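Local atomic coordinates of phosphoribosylformylglycinamidine synthase 2 (Thermus thermophilus, PDB entry 3VIU), a protein that belongs to the PurM-like AIR synthase-related family, its single chain carrying two copies of the N- and C-terminal domain pair and binding adenosine-5'-diphosphate and magnesium. Residues Leu54-Gly58 against Val517-Ser521. Residues are numbered along the deposited sequence.
Sequences LPKEG and VPVVS. With ADP (adenosine-5'-diphosphate), chain B.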
loop_
_atom_site.group_PDB
_atom_site.type_symbol
_atom_site.label_atom_id
_atom_site.label_comp_id
_atom_site.label_asym_id
_atom_site.label_seq_id
_atom_site.Cartn_x
_atom_site.Cartn_y
_atom_site.Cartn_z
ATOM N N LEU A 54 0.766 -15.913 7.503
ATOM C CA LEU A 54 0.768 -14.574 8.092
ATOM C C LEU A 54 -0.131 -14.434 9.321
ATOM O O LEU A 54 -1.328 -14.687 9.253
ATOM C CB LEU A 54 0.365 -13.538 7.039
ATOM C CG LEU A 54 1.321 -13.386 5.844
ATOM C CD1 LEU A 54 0.732 -12.429 4.826
ATOM C CD2 LEU A 54 2.680 -12.884 6.321
ATOM N N PRO A 55 0.446 -14.037 10.469
ATOM C CA PRO A 55 -0.279 -13.851 11.738
ATOM C C PRO A 55 -1.406 -12.814 11.594
ATOM O O PRO A 55 -1.179 -11.746 11.042
ATOM C CB PRO A 55 0.816 -13.371 12.683
ATOM C CG PRO A 55 2.033 -14.027 12.145
ATOM C CD PRO A 55 1.890 -13.829 10.665
ATOM N N LYS A 56 -2.600 -13.120 12.110
ATOM C CA LYS A 56 -3.744 -12.208 11.993
ATOM C C LYS A 56 -4.281 -11.629 13.306
ATOM O O LYS A 56 -5.010 -10.642 13.285
ATOM C CB LYS A 56 -4.914 -12.906 11.288
ATOM C CG LYS A 56 -4.545 -14.089 10.407
ATOM C CD LYS A 56 -4.355 -13.712 8.942
ATOM C CE LYS A 56 -4.126 -14.970 8.085
ATOM N NZ LYS A 56 -3.928 -14.688 6.623
ATOM N N GLU A 57 -3.942 -12.243 14.434
ATOM C CA GLU A 57 -4.434 -11.779 15.732
ATOM C C GLU A 57 -3.801 -10.473 16.206
ATOM O O GLU A 57 -2.606 -10.245 16.025
ATOM C CB GLU A 57 -4.222 -12.863 16.797
ATOM C CG GLU A 57 -4.871 -14.215 16.467
ATOM C CD GLU A 57 -4.605 -15.284 17.531
ATOM O OE1 GLU A 57 -3.416 -15.503 17.867
ATOM O OE2 GLU A 57 -5.579 -15.908 18.026
ATOM N N GLY A 58 -4.620 -9.625 16.824
ATOM C CA GLY A 58 -4.155 -8.342 17.330
ATOM C C GLY A 58 -5.242 -7.642 18.125
ATOM O O GLY A 58 -6.416 -7.730 17.775
ATOM N N VAL A 517 2.610 -7.019 15.064
ATOM C CA VAL A 517 1.752 -6.233 14.183
ATOM C C VAL A 517 1.192 -7.216 13.157
ATOM O O VAL A 517 1.937 -7.756 12.346
ATOM C CB VAL A 517 2.550 -5.141 13.438
ATOM C CG1 VAL A 517 1.622 -4.343 12.544
ATOM C CG2 VAL A 517 3.248 -4.232 14.435
ATOM N N PRO A 518 -0.126 -7.461 13.184
ATOM C CA PRO A 518 -0.794 -8.393 12.263
ATOM C C PRO A 518 -1.302 -7.829 10.931
ATOM O O PRO A 518 -1.521 -6.624 10.808
ATOM C CB PRO A 518 -1.942 -8.919 13.110
ATOM C CG PRO A 518 -2.373 -7.663 13.838
ATOM C CD PRO A 518 -1.045 -7.039 14.259
ATOM N N VAL A 519 -1.481 -8.716 9.945
ATOM C CA VAL A 519 -2.025 -8.350 8.630
ATOM C C VAL A 519 -3.518 -8.191 8.809
ATOM O O VAL A 519 -4.136 -8.906 9.590
ATOM C CB VAL A 519 -1.935 -9.458 7.557
ATOM C CG1 VAL A 519 -1.109 -8.978 6.384
ATOM C CG2 VAL A 519 -1.439 -10.750 8.154
ATOM N N VAL A 520 -4.110 -7.300 8.040
ATOM C CA VAL A 520 -5.531 -7.090 8.152
ATOM C C VAL A 520 -6.148 -7.125 6.754
ATOM O O VAL A 520 -7.357 -7.303 6.589
ATOM C CB VAL A 520 -5.782 -5.755 8.880
ATOM C CG1 VAL A 520 -5.671 -4.592 7.919
ATOM C CG2 VAL A 520 -7.095 -5.807 9.593
ATOM N N SER A 521 -5.294 -6.976 5.747
ATOM C CA SER A 521 -5.719 -6.998 4.354
ATOM C C SER A 521 -4.497 -6.884 3.467
ATOM O O SER A 521 -3.370 -6.730 3.954
ATOM C CB SER A 521 -6.668 -5.837 4.049
ATOM O OG SER A 521 -5.991 -4.596 4.105
HETATM P PB ADP B . -10.776 -6.791 -4.554
HETATM O O1B ADP B . -10.764 -7.572 -5.822
HETATM O O2B ADP B . -9.680 -5.615 -4.644
HETATM O O3B ADP B . -12.319 -6.145 -4.337
HETATM P PA ADP B . -9.531 -9.065 -3.702
HETATM O O1A ADP B . -10.437 -10.176 -4.103
HETATM O O2A ADP B . -8.552 -8.714 -4.945
HETATM O O3A ADP B . -10.425 -7.755 -3.275
HETATM O "O5'" ADP B . -8.584 -9.475 -2.435
HETATM C "C5'" ADP B . -8.976 -10.770 -1.940
HETATM C "C4'" ADP B . -9.066 -10.827 -0.386
HETATM O "O4'" ADP B . -7.871 -11.451 0.185
HETATM C "C3'" ADP B . -9.180 -9.441 0.300
HETATM O "O3'" ADP B . -9.975 -9.558 1.487
HETATM C "C2'" ADP B . -7.725 -9.077 0.596
HETATM O "O2'" ADP B . -7.608 -8.140 1.670
HETATM C "C1'" ADP B . -7.084 -10.434 0.899
HETATM N N9 ADP B . -5.676 -10.473 0.479
HETATM C C8 ADP B . -5.213 -10.604 -0.800
HETATM N N7 ADP B . -3.912 -10.606 -0.816
HETATM C C5 ADP B . -3.450 -10.476 0.445
HETATM C C6 ADP B . -2.163 -10.415 1.042
HETATM N N6 ADP B . -1.023 -10.496 0.263
HETATM N N1 ADP B . -2.076 -10.277 2.383
HETATM C C2 ADP B . -3.170 -10.196 3.156
HETATM N N3 ADP B . -4.397 -10.250 2.634
HETATM C C4 ADP B . -4.580 -10.388 1.302
HETATM O O HOH W 1 -6.495 -9.624 11.013
#
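Val-519 turns its CG2 methyl into the bend of the loop 54-58, where it meets Leu-54 CB at 3.5 Å and the aliphatic part of Lys-56, whose CD lies 4.2 Å from that same CG2. The one direct hydrogen bond between the segments springs from the same valine: Val-519 N donates to Pro-55 O at 3.2 Å with a nearly straight N-H...O angle of 161°. Just beyond it a water bridges the two backbones, donating to Lys-56 O at 2.9 Å and to Val-519 O at 2.8 Å. The loop is thus tied to the N-H and, through the water, to the C=O of Val-519, without becoming a strand itself.

Pro-518 supplies the second half of the contact. Its CB faces the loop's carbonyls, lying 3.5 Å from Lys-56 O and 3.3 Å from Glu-57 O, while its CG is 4.0 Å from Gly-58 CA. A CB on Gly-58 would clash with that ring, so glycine suits this close passage. Lys-56 and Glu-57 start away from the strand and are exposed, whereas Leu-54 is buried and also touches Tyr-483 and Leu-508.

Strand 519-525 is an outermost strand of its sheet, pairing on its other side with strand 479-488. Two residues on, Ser-521 CB comes within 3.4 Å of ADP O2'. The loop leading into strand 61-63 of the first six-stranded sheet thus covers the edge strand of the second PurM-like N-terminal domain, the strand that carries Ser-521 into the ADP pocket.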